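Local coordinates for Lmo0181 protein (Listeria monocytogenes serovar 1/2a, PDB 5F7V), which binds cycloalternan as the lipoprotein substrate-binding component of what is probably an ABC-type sugar transporter at the cell membrane, at residues M123-S128 / N317-P322; L239-Q244 / Q259-K264; T278-N283 / Q350-P355. All coordinates share one frame; numbering follows the deposited sequence. Where two conformers were deposited one is given.

Interaction 1: M123-S128 / N317-P322; sequences MVESFS and NNWELP. With GLC (alpha-D-glucopyranose), chain B.
With CG anti to its carbonyl carbon (chi1 -58°) and the chain extended beyond it, E320 carries its carboxylate past S126 and S128 to the bound sugar. Both serines hold OG between the backbone N and the carbonyl carbon, but they serve E320 OE1 differently. S126 OG donates directly to E320 OE1 over 2.8 Å, arriving from above the carboxylate plane. S128 OG instead shares a water that donates to E320 OE1 and is bound to O3 of the chain B glucose. The other carboxylate oxygen, E320 OE2, accepts O2-H of that glucose at a short 2.6 Å, so one acidic group is gripped by protein, water and ligand together. Alongside, the backbones form an antiparallel hydrogen-bonded pair on the sheet of this periplasmic-binding-protein fold: F127 N gives to L321 O at 3.0 Å, in the carbonyl plane, and L321 N returns the bond to F127 O, also 3.0 Å, nearly along the C=O axis. F127 and L321 put their side chains on the same face; L321 CB sits over the F127 ring in a CH-pi contact, 4.1 Å from the centroid, while L321 CD1 meets F127 CE2. At the far end the E125 carboxylate, salt-bridged to R314, stands almost perpendicular to the W319 indole, with E125 OE2 3.8 Å from W319 CH2.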
loop_
_atom_site.group_PDB
_atom_site.type_symbol
_atom_site.label_atom_id
_atom_site.label_comp_id
_atom_site.label_asym_id
_atom_site.label_seq_id
_atom_site.Cartn_x
_atom_site.Cartn_y
_atom_site.Cartn_z
ATOM N N MET A 123 0.824 -10.347 -13.423
ATOM C CA MET A 123 1.866 -9.464 -13.955
ATOM C C MET A 123 1.934 -8.207 -13.111
ATOM O O MET A 123 0.958 -7.514 -12.904
ATOM C CB MET A 123 1.543 -9.113 -15.401
ATOM C CG MET A 123 1.517 -10.323 -16.310
ATOM S SD MET A 123 3.136 -11.093 -16.602
ATOM C CE MET A 123 3.749 -10.152 -17.982
ATOM N N VAL A 124 3.147 -7.916 -12.649
ATOM C CA VAL A 124 3.314 -6.786 -11.748
ATOM C C VAL A 124 3.091 -5.479 -12.473
ATOM O O VAL A 124 3.642 -5.235 -13.544
ATOM C CB VAL A 124 4.685 -6.800 -11.048
ATOM C CG1 VAL A 124 5.846 -6.798 -12.035
ATOM C CG2 VAL A 124 4.765 -5.630 -10.091
ATOM N N GLU A 125 2.261 -4.638 -11.889
ATOM C CA GLU A 125 1.823 -3.374 -12.476
ATOM C C GLU A 125 2.523 -2.174 -11.862
ATOM O O GLU A 125 2.868 -1.211 -12.563
ATOM C CB GLU A 125 0.301 -3.266 -12.265
ATOM C CG GLU A 125 -0.285 -1.975 -12.725
ATOM C CD GLU A 125 -1.600 -1.640 -12.084
ATOM O OE1 GLU A 125 -2.025 -2.441 -11.160
ATOM O OE2 GLU A 125 -2.168 -0.627 -12.480
ATOM N N SER A 126 2.724 -2.193 -10.558
ATOM C CA SER A 126 3.345 -1.067 -9.879
ATOM C C SER A 126 3.858 -1.513 -8.526
ATOM O O SER A 126 3.494 -2.568 -8.010
ATOM C CB SER A 126 2.380 0.096 -9.705
ATOM O OG SER A 126 1.340 -0.190 -8.791
ATOM N N PHE A 127 4.726 -0.706 -7.918
ATOM C CA PHE A 127 5.095 -0.905 -6.525
ATOM C C PHE A 127 5.169 0.441 -5.818
ATOM O O PHE A 127 5.224 1.512 -6.460
ATOM C CB PHE A 127 6.334 -1.799 -6.376
ATOM C CG PHE A 127 7.629 -1.136 -6.742
ATOM C CD1 PHE A 127 8.079 -1.157 -8.058
ATOM C CD2 PHE A 127 8.414 -0.486 -5.801
ATOM C CE1 PHE A 127 9.258 -0.557 -8.447
ATOM C CE2 PHE A 127 9.594 0.118 -6.187
ATOM C CZ PHE A 127 10.005 0.066 -7.494
ATOM N N SER A 128 5.148 0.353 -4.498
ATOM C CA SER A 128 5.032 1.589 -3.699
ATOM C C SER A 128 5.466 1.367 -2.261
ATOM O O SER A 128 5.714 0.244 -1.826
ATOM C CB SER A 128 3.562 2.050 -3.712
ATOM O OG SER A 128 2.712 1.132 -3.056
ATOM N N ASN A 317 2.645 10.940 -14.067
ATOM C CA ASN A 317 1.527 11.158 -13.160
ATOM C C ASN A 317 1.802 10.843 -11.690
ATOM O O ASN A 317 0.862 10.895 -10.888
ATOM C CB ASN A 317 0.317 10.380 -13.701
ATOM C CG ASN A 317 -0.234 11.037 -14.948
ATOM O OD1 ASN A 317 -0.893 12.088 -14.876
ATOM N ND2 ASN A 317 0.125 10.516 -16.106
ATOM N N ASN A 318 3.050 10.529 -11.338
ATOM C CA ASN A 318 3.442 10.169 -9.974
ATOM C C ASN A 318 2.651 8.988 -9.446
ATOM O O ASN A 318 2.458 8.889 -8.234
ATOM C CB ASN A 318 3.278 11.344 -9.015
ATOM C CG ASN A 318 4.141 12.524 -9.383
ATOM O OD1 ASN A 318 5.364 12.412 -9.432
ATOM N ND2 ASN A 318 3.513 13.669 -9.616
ATOM N N TRP A 319 2.192 8.101 -10.329
ATOM C CA TRP A 319 1.244 7.047 -9.947
ATOM C C TRP A 319 1.989 5.824 -9.457
ATOM O O TRP A 319 2.197 4.862 -10.171
ATOM C CB TRP A 319 0.282 6.778 -11.094
ATOM C CG TRP A 319 -0.707 5.701 -10.787
ATOM C CD1 TRP A 319 -1.108 5.255 -9.558
ATOM C CD2 TRP A 319 -1.395 4.909 -11.755
ATOM N NE1 TRP A 319 -2.017 4.250 -9.726
ATOM C CE2 TRP A 319 -2.209 4.002 -11.060
ATOM C CE3 TRP A 319 -1.403 4.880 -13.154
ATOM C CZ2 TRP A 319 -3.000 3.060 -11.730
ATOM C CZ3 TRP A 319 -2.212 3.952 -13.796
ATOM C CH2 TRP A 319 -2.996 3.058 -13.084
ATOM N N GLU A 320 2.432 5.896 -8.207
ATOM C CA GLU A 320 3.308 4.868 -7.616
ATOM C C GLU A 320 4.567 4.791 -8.477
ATOM O O GLU A 320 4.987 5.813 -9.010
ATOM C CB GLU A 320 2.603 3.539 -7.411
ATOM C CG GLU A 320 1.370 3.704 -6.515
ATOM C CD GLU A 320 0.749 2.416 -6.049
ATOM O OE1 GLU A 320 1.199 1.302 -6.482
ATOM O OE2 GLU A 320 -0.220 2.552 -5.269
ATOM N N LEU A 321 5.201 3.633 -8.606
ATOM C CA LEU A 321 6.386 3.423 -9.432
ATOM C C LEU A 321 6.097 2.292 -10.384
ATOM O O LEU A 321 5.463 1.324 -10.016
ATOM C CB LEU A 321 7.605 3.115 -8.541
ATOM C CG LEU A 321 8.102 4.256 -7.644
ATOM C CD1 LEU A 321 9.134 3.713 -6.670
ATOM C CD2 LEU A 321 8.664 5.393 -8.459
ATOM N N PRO A 322 6.582 2.400 -11.621
ATOM C CA PRO A 322 6.483 1.299 -12.576
ATOM C C PRO A 322 7.379 0.143 -12.174
ATOM O O PRO A 322 8.316 0.287 -11.411
ATOM C CB PRO A 322 6.929 1.942 -13.877
ATOM C CG PRO A 322 7.953 2.934 -13.417
ATOM C CD PRO A 322 7.456 3.480 -12.116
HETATM C C1 GLC B . -1.965 1.170 -1.950
HETATM C C2 GLC B . -1.218 0.222 -2.861
HETATM C C3 GLC B . -1.628 -1.211 -2.575
HETATM C C4 GLC B . -1.506 -1.519 -1.087
HETATM C C5 GLC B . -2.316 -0.516 -0.276
HETATM C C6 GLC B . -2.140 -0.689 1.227
HETATM O O2 GLC B . -1.492 0.579 -4.220
HETATM O O3 GLC B . -0.749 -2.063 -3.306
HETATM O O4 GLC B . -2.078 -2.811 -0.863
HETATM O O5 GLC B . -1.843 0.815 -0.578
HETATM O O6 GLC B . -2.821 0.452 1.799
HETATM O O HOH W 1 1.633 -0.772 -4.705
#

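Interaction 2: L239-Q244 / Q259-K264; sequences LFMNGQ and QDAPFK
Aromatic packing carries the centre of this surface contact. F263 points its ring edge at the face of F240 in a T-shaped pair, centroids 5.2 Å apart and planes at 86°. The touching rim is F263 CE1 and CZ, with F263 CZ 3.7 Å above the F240 plane and displaced from the ring centre. Two first torsions set up the meeting: F240 holds CG anti to its backbone N (chi1 -176°), whereas F263 holds CG in the crowded position between N and the carbonyl carbon (chi1 48°). A261 CB covers part of one F263 face from within its own segment.

Carbonyl oxygens meet the same F263 ring at its edge. F240 O lies 3.2 Å from F263 CZ, near the ring plane, and M241 O approaches F263 CE2, so the weakly positive C-H edge probably suits these oxygens. P262, centre of an inverse gamma turn, sets CD and CG against M241 O, with P262 CD at 3.6 Å.

The carbonyls belong to the last turn of helix 236-241, which packs here on the loop between helix 255-258 and strand 265-268. The helix ends in a Schellman motif, with Q244 N bonded to L239 O and G243 N to F240 O; G243, at positive phi, is the C-prime residue. Across the turn N242 ND2 donates to Q244 OE1 at 2.8 Å, almost straight, with the acceptor in the N242 amide plane but the donor above the plane of the Q244 carbonyl.

Van der Waals contacts of M241 finish the interface. Bent at chi2 and chi3, it curls its thioether toward A261, M241 SD standing 3.7 Å from A261 CB. M241 CE touches an oxygen, D260 OD1, at 3.4 Å. F240 also meets F258 and packs on I245 and L248 of strand 245-251 and I133 of strand 119-135.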
loop_
_atom_site.group_PDB
_atom_site.type_symbol
_atom_site.label_atom_id
_atom_site.label_comp_id
_atom_site.label_asym_id
_atom_site.label_seq_id
_atom_site.Cartn_x
_atom_site.Cartn_y
_atom_site.Cartn_z
ATOM N N LEU A 239 -7.801 15.877 6.328
ATOM C CA LEU A 239 -7.308 16.798 7.380
ATOM C C LEU A 239 -5.950 17.389 7.022
ATOM O O LEU A 239 -5.623 18.559 7.214
ATOM C CB LEU A 239 -7.270 16.127 8.737
ATOM C CG LEU A 239 -8.602 16.080 9.506
ATOM C CD1 LEU A 239 -9.707 15.314 8.795
ATOM C CD2 LEU A 239 -8.372 15.575 10.933
ATOM N N PHE A 240 -5.094 16.547 6.451
ATOM C CA PHE A 240 -3.785 17.046 5.976
ATOM C C PHE A 240 -3.918 18.142 4.921
ATOM O O PHE A 240 -3.272 19.201 5.024
ATOM C CB PHE A 240 -2.927 15.874 5.462
ATOM C CG PHE A 240 -1.527 16.274 5.046
ATOM C CD1 PHE A 240 -0.552 16.477 6.020
ATOM C CD2 PHE A 240 -1.183 16.477 3.712
ATOM C CE1 PHE A 240 0.723 16.837 5.674
ATOM C CE2 PHE A 240 0.126 16.846 3.377
ATOM C CZ PHE A 240 1.062 17.014 4.357
ATOM N N MET A 241 -4.778 17.924 3.921
ATOM C CA MET A 241 -5.078 18.975 2.943
ATOM C C MET A 241 -5.671 20.225 3.554
ATOM O O MET A 241 -5.427 21.295 3.010
ATOM C CB MET A 241 -6.027 18.415 1.881
ATOM C CG MET A 241 -5.258 17.497 0.934
ATOM S SD MET A 241 -4.124 18.366 -0.186
ATOM C CE MET A 241 -5.111 19.142 -1.466
ATOM N N ASN A 242 -6.395 20.092 4.662
ATOM C CA ASN A 242 -7.010 21.207 5.384
ATOM C C ASN A 242 -6.030 21.866 6.357
ATOM O O ASN A 242 -6.496 22.724 7.118
ATOM C CB ASN A 242 -8.288 20.709 6.094
ATOM C CG ASN A 242 -9.312 21.822 6.383
ATOM O OD1 ASN A 242 -9.553 22.654 5.522
ATOM N ND2 ASN A 242 -9.940 21.792 7.555
ATOM N N GLY A 243 -4.730 21.564 6.274
ATOM C CA GLY A 243 -3.758 22.210 7.138
ATOM C C GLY A 243 -3.752 21.768 8.576
ATOM O O GLY A 243 -3.240 22.500 9.443
ATOM N N GLN A 244 -4.363 20.634 8.896
ATOM C CA GLN A 244 -4.590 20.249 10.289
ATOM C C GLN A 244 -3.628 19.154 10.790
ATOM O O GLN A 244 -3.805 18.714 11.930
ATOM C CB GLN A 244 -6.016 19.752 10.483
ATOM C CG GLN A 244 -7.071 20.831 10.288
ATOM C CD GLN A 244 -8.439 20.250 10.513
ATOM O OE1 GLN A 244 -9.170 19.954 9.543
ATOM N NE2 GLN A 244 -8.761 20.031 11.754
ATOM N N GLN A 259 -0.455 17.420 -4.814
ATOM C CA GLN A 259 0.211 18.417 -5.662
ATOM C C GLN A 259 -0.362 19.798 -5.427
ATOM O O GLN A 259 0.373 20.775 -5.498
ATOM C CB GLN A 259 0.117 18.087 -7.161
ATOM C CG GLN A 259 0.810 16.775 -7.545
ATOM C CD GLN A 259 2.312 16.841 -7.329
ATOM O OE1 GLN A 259 2.990 17.583 -8.012
ATOM N NE2 GLN A 259 2.823 16.128 -6.347
ATOM N N ASP A 260 -1.658 19.914 -5.164
ATOM C CA ASP A 260 -2.256 21.237 -4.962
ATOM C C ASP A 260 -2.592 21.477 -3.500
ATOM O O ASP A 260 -3.429 22.329 -3.178
ATOM C CB ASP A 260 -3.454 21.495 -5.877
ATOM C CG ASP A 260 -4.583 20.535 -5.670
ATOM O OD1 ASP A 260 -4.514 19.649 -4.796
ATOM O OD2 ASP A 260 -5.592 20.628 -6.430
ATOM N N ALA A 261 -1.868 20.822 -2.601
ATOM C CA ALA A 261 -1.978 21.178 -1.188
ATOM C C ALA A 261 -1.623 22.643 -1.041
ATOM O O ALA A 261 -0.643 23.080 -1.663
ATOM C CB ALA A 261 -1.025 20.359 -0.323
ATOM N N PRO A 262 -2.390 23.429 -0.251
ATOM C CA PRO A 262 -2.147 24.864 -0.215
ATOM C C PRO A 262 -1.090 25.253 0.830
ATOM O O PRO A 262 -1.248 26.242 1.558
ATOM C CB PRO A 262 -3.524 25.410 0.186
ATOM C CG PRO A 262 -4.031 24.377 1.116
ATOM C CD PRO A 262 -3.623 23.075 0.482
ATOM N N PHE A 263 0.037 24.558 0.842
ATOM C CA PHE A 263 1.159 24.789 1.743
ATOM C C PHE A 263 2.362 24.056 1.155
ATOM O O PHE A 263 2.204 23.200 0.261
ATOM C CB PHE A 263 0.872 24.314 3.181
ATOM C CG PHE A 263 0.306 22.929 3.289
ATOM C CD1 PHE A 263 1.131 21.821 3.219
ATOM C CD2 PHE A 263 -1.050 22.738 3.453
ATOM C CE1 PHE A 263 0.594 20.550 3.304
ATOM C CE2 PHE A 263 -1.613 21.490 3.566
ATOM C CZ PHE A 263 -0.776 20.390 3.489
ATOM N N LYS A 264 3.552 24.396 1.615
ATOM C CA LYS A 264 4.761 23.650 1.225
ATOM C C LYS A 264 4.864 22.369 2.041
ATOM O O LYS A 264 4.559 22.355 3.248
ATOM C CB LYS A 264 5.995 24.503 1.494
ATOM C CG LYS A 264 5.987 25.859 0.773
ATOM C CD LYS A 264 5.881 25.829 -0.724
ATOM C CE LYS A 264 5.661 27.222 -1.315
ATOM N NZ LYS A 264 4.470 27.970 -0.796
#

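Interaction 3: T278-N283 / Q350-P355; sequences THFFAN and QYMVLP. With GLC (alpha-D-glucopyranose), chain B; GLC (alpha-D-glucopyranose), chain C.
N283 grips the chain B glucose with both ends of its amide: its OD1 accepts from glucose O3 at 2.7 Å, and its ND2 donates to glucose O2 at 2.8 Å, close to straight. F281 supplies a platform, one ring face lying under the same sugar with C6 of that glucose above the ring centre. H279 CE1 approaches C6 of the chain C glucose at 3.4 Å, and F281 CZ in turn lies over one face of the H279 imidazole, whose NE2 is bonded to N180 O. Behind these pocket residues, 350-355 pairs in parallel with the start of the strand. T278 N donates to Y351 O from above the carbonyl plane, and V353 N gives a bond of 2.8 Å to T278 O, nearly along the C=O axis. Two residues on from T278, a water takes the place of a direct bond, accepting from F280 N and donating to V353 O at 2.6 Å. F280, with CG anti to its N, points toward 350-355, between M352 and L354. M352 SD makes an oblique Met-aromatic contact, 4.3 Å from the F280 centroid, and L354 CD2 touches F280 CD2. Helix 108-112 packs on F280 and M352, helix 76-85 meets F280, L354 and P355, helix 179-187 touches H279 and F281, and strand 119-135 bonds to the backbone of F281 and N283.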
loop_
_atom_site.group_PDB
_atom_site.type_symbol
_atom_site.label_atom_id
_atom_site.label_comp_id
_atom_site.label_asym_id
_atom_site.label_seq_id
_atom_site.Cartn_x
_atom_site.Cartn_y
_atom_site.Cartn_z
ATOM N N THR A 278 10.269 -0.273 6.695
ATOM C CA THR A 278 9.400 0.474 5.784
ATOM C C THR A 278 8.545 -0.503 5.000
ATOM O O THR A 278 8.844 -1.693 4.800
ATOM C CB THR A 278 10.248 1.295 4.835
ATOM O OG1 THR A 278 11.137 0.412 4.153
ATOM C CG2 THR A 278 11.013 2.372 5.643
ATOM N N HIS A 279 7.400 0.007 4.602
ATOM C CA HIS A 279 6.458 -0.776 3.784
ATOM C C HIS A 279 6.993 -0.982 2.380
ATOM O O HIS A 279 7.698 -0.169 1.814
ATOM C CB HIS A 279 5.129 -0.044 3.691
ATOM C CG HIS A 279 4.199 -0.374 4.810
ATOM N ND1 HIS A 279 3.510 0.585 5.512
ATOM C CD2 HIS A 279 3.788 -1.567 5.296
ATOM C CE1 HIS A 279 2.718 -0.006 6.387
ATOM N NE2 HIS A 279 2.862 -1.305 6.266
ATOM N N PHE A 280 6.597 -2.092 1.779
ATOM C CA PHE A 280 6.745 -2.411 0.356
ATOM C C PHE A 280 5.443 -3.032 -0.104
ATOM O O PHE A 280 5.026 -4.073 0.383
ATOM C CB PHE A 280 7.908 -3.373 0.122
ATOM C CG PHE A 280 8.143 -3.660 -1.335
ATOM C CD1 PHE A 280 8.963 -2.816 -2.083
ATOM C CD2 PHE A 280 7.496 -4.711 -1.959
ATOM C CE1 PHE A 280 9.175 -3.076 -3.425
ATOM C CE2 PHE A 280 7.687 -4.947 -3.307
ATOM C CZ PHE A 280 8.517 -4.128 -4.001
ATOM N N PHE A 281 4.823 -2.360 -1.051
ATOM C CA PHE A 281 3.547 -2.805 -1.623
ATOM C C PHE A 281 3.727 -2.978 -3.115
ATOM O O PHE A 281 4.568 -2.362 -3.731
ATOM C CB PHE A 281 2.459 -1.781 -1.286
ATOM C CG PHE A 281 2.119 -1.718 0.170
ATOM C CD1 PHE A 281 1.653 -2.854 0.826
ATOM C CD2 PHE A 281 2.199 -0.535 0.856
ATOM C CE1 PHE A 281 1.350 -2.798 2.166
ATOM C CE2 PHE A 281 1.898 -0.484 2.205
ATOM C CZ PHE A 281 1.460 -1.610 2.858
ATOM N N ALA A 282 2.882 -3.801 -3.704
ATOM C CA ALA A 282 2.877 -3.985 -5.147
ATOM C C ALA A 282 1.521 -4.365 -5.638
ATOM O O ALA A 282 0.816 -5.108 -4.961
ATOM C CB ALA A 282 3.864 -5.050 -5.589
ATOM N N ASN A 283 1.138 -3.834 -6.789
ATOM C CA ASN A 283 -0.089 -4.263 -7.459
ATOM C C ASN A 283 0.232 -5.059 -8.695
ATOM O O ASN A 283 1.224 -4.765 -9.363
ATOM C CB ASN A 283 -0.894 -3.030 -7.832
ATOM C CG ASN A 283 -1.316 -2.260 -6.582
ATOM O OD1 ASN A 283 -1.793 -2.855 -5.636
ATOM N ND2 ASN A 283 -1.166 -0.933 -6.598
ATOM N N GLN A 350 15.796 0.136 1.268
ATOM C CA GLN A 350 16.781 -0.615 2.030
ATOM C C GLN A 350 16.177 -1.334 3.246
ATOM O O GLN A 350 16.599 -2.404 3.649
ATOM C CB GLN A 350 17.901 0.305 2.540
ATOM C CG GLN A 350 19.015 -0.465 3.233
ATOM C CD GLN A 350 20.232 0.368 3.662
ATOM O OE1 GLN A 350 20.947 0.050 4.616
ATOM N NE2 GLN A 350 20.440 1.470 2.985
ATOM N N TYR A 351 15.150 -0.718 3.832
ATOM C CA TYR A 351 14.613 -1.174 5.117
ATOM C C TYR A 351 13.280 -1.856 4.951
ATOM O O TYR A 351 12.582 -2.046 5.926
ATOM C CB TYR A 351 14.469 0.020 6.074
ATOM C CG TYR A 351 15.620 0.992 5.962
ATOM C CD1 TYR A 351 16.912 0.606 6.318
ATOM C CD2 TYR A 351 15.409 2.279 5.470
ATOM C CE1 TYR A 351 17.952 1.511 6.210
ATOM C CE2 TYR A 351 16.476 3.159 5.339
ATOM C CZ TYR A 351 17.728 2.804 5.693
ATOM O OH TYR A 351 18.793 3.677 5.568
ATOM N N MET A 352 12.927 -2.274 3.755
ATOM C CA MET A 352 11.599 -2.805 3.500
ATOM C C MET A 352 11.309 -4.075 4.288
ATOM O O MET A 352 12.193 -4.911 4.541
ATOM C CB MET A 352 11.416 -3.079 2.003
ATOM C CG MET A 352 12.222 -4.247 1.477
ATOM S SD MET A 352 11.767 -4.776 -0.200
ATOM C CE MET A 352 12.508 -3.439 -1.006
ATOM N N VAL A 353 10.045 -4.225 4.635
ATOM C CA VAL A 353 9.509 -5.467 5.166
ATOM C C VAL A 353 8.312 -5.869 4.313
ATOM O O VAL A 353 7.365 -5.113 4.129
ATOM C CB VAL A 353 9.200 -5.396 6.670
ATOM C CG1 VAL A 353 10.520 -5.338 7.415
ATOM C CG2 VAL A 353 8.186 -4.294 7.009
ATOM N N LEU A 354 8.377 -7.070 3.761
ATOM C CA LEU A 354 7.346 -7.565 2.856
ATOM C C LEU A 354 6.074 -7.862 3.641
ATOM O O LEU A 354 6.144 -8.233 4.817
ATOM C CB LEU A 354 7.857 -8.799 2.131
ATOM C CG LEU A 354 9.131 -8.581 1.319
ATOM C CD1 LEU A 354 9.566 -9.909 0.737
ATOM C CD2 LEU A 354 8.891 -7.580 0.203
ATOM N N PRO A 355 4.895 -7.726 3.011
ATOM C CA PRO A 355 3.675 -8.190 3.675
ATOM C C PRO A 355 3.717 -9.681 4.018
ATOM O O PRO A 355 4.267 -10.441 3.217
ATOM C CB PRO A 355 2.603 -7.979 2.621
ATOM C CG PRO A 355 3.199 -7.084 1.602
ATOM C CD PRO A 355 4.664 -7.401 1.591
HETATM C C1 GLC B . -1.965 1.170 -1.950
HETATM C C2 GLC B . -1.218 0.222 -2.861
HETATM C C3 GLC B . -1.628 -1.211 -2.575
HETATM C C4 GLC B . -1.506 -1.519 -1.087
HETATM C C5 GLC B . -2.316 -0.516 -0.276
HETATM C C6 GLC B . -2.140 -0.689 1.227
HETATM O O2 GLC B . -1.492 0.579 -4.220
HETATM O O3 GLC B . -0.749 -2.063 -3.306
HETATM O O4 GLC B . -2.078 -2.811 -0.863
HETATM O O5 GLC B . -1.843 0.815 -0.578
HETATM O O6 GLC B . -2.821 0.452 1.799
HETATM C C1 GLC C . -3.242 0.227 3.148
HETATM C C2 GLC C . -4.119 1.429 3.471
HETATM C C3 GLC C . -3.275 2.700 3.375
HETATM C C4 GLC C . -2.081 2.583 4.305
HETATM C C5 GLC C . -1.322 1.264 4.095
HETATM C C6 GLC C . -0.272 0.970 5.170
HETATM O O2 GLC C . -5.253 1.492 2.588
HETATM O O3 GLC C . -4.128 3.784 3.772
HETATM O O4 GLC C . -1.146 3.645 4.056
HETATM O O5 GLC C . -2.174 0.118 4.084
HETATM O O6 GLC C . -0.918 0.917 6.437
HETATM O O HOH W 2 5.087 -4.274 3.101
#

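Overall arrangement
Interactions 1 and 3 lie with their centres about 13 Å apart on one mixed sheet, where strands 119-135 and 278-287 run antiparallel as neighbours. Backbone atoms join them directly, E125 N reaching N283 O at 2.7 Å, and both contribute to binding the chain B glucose of cycloalternan. Their segments alternate along the chain, and residues far apart in sequence, E320 and N283 among them, meet at the same sugar. Interaction 2 is nested inside the loop closed by interaction 1 and precedes interaction 3; its centre is about 24 Å from the first and 26 Å from the third. It is a surface contact, away from the sugar, touching interaction 1 only where N318 meets Q259.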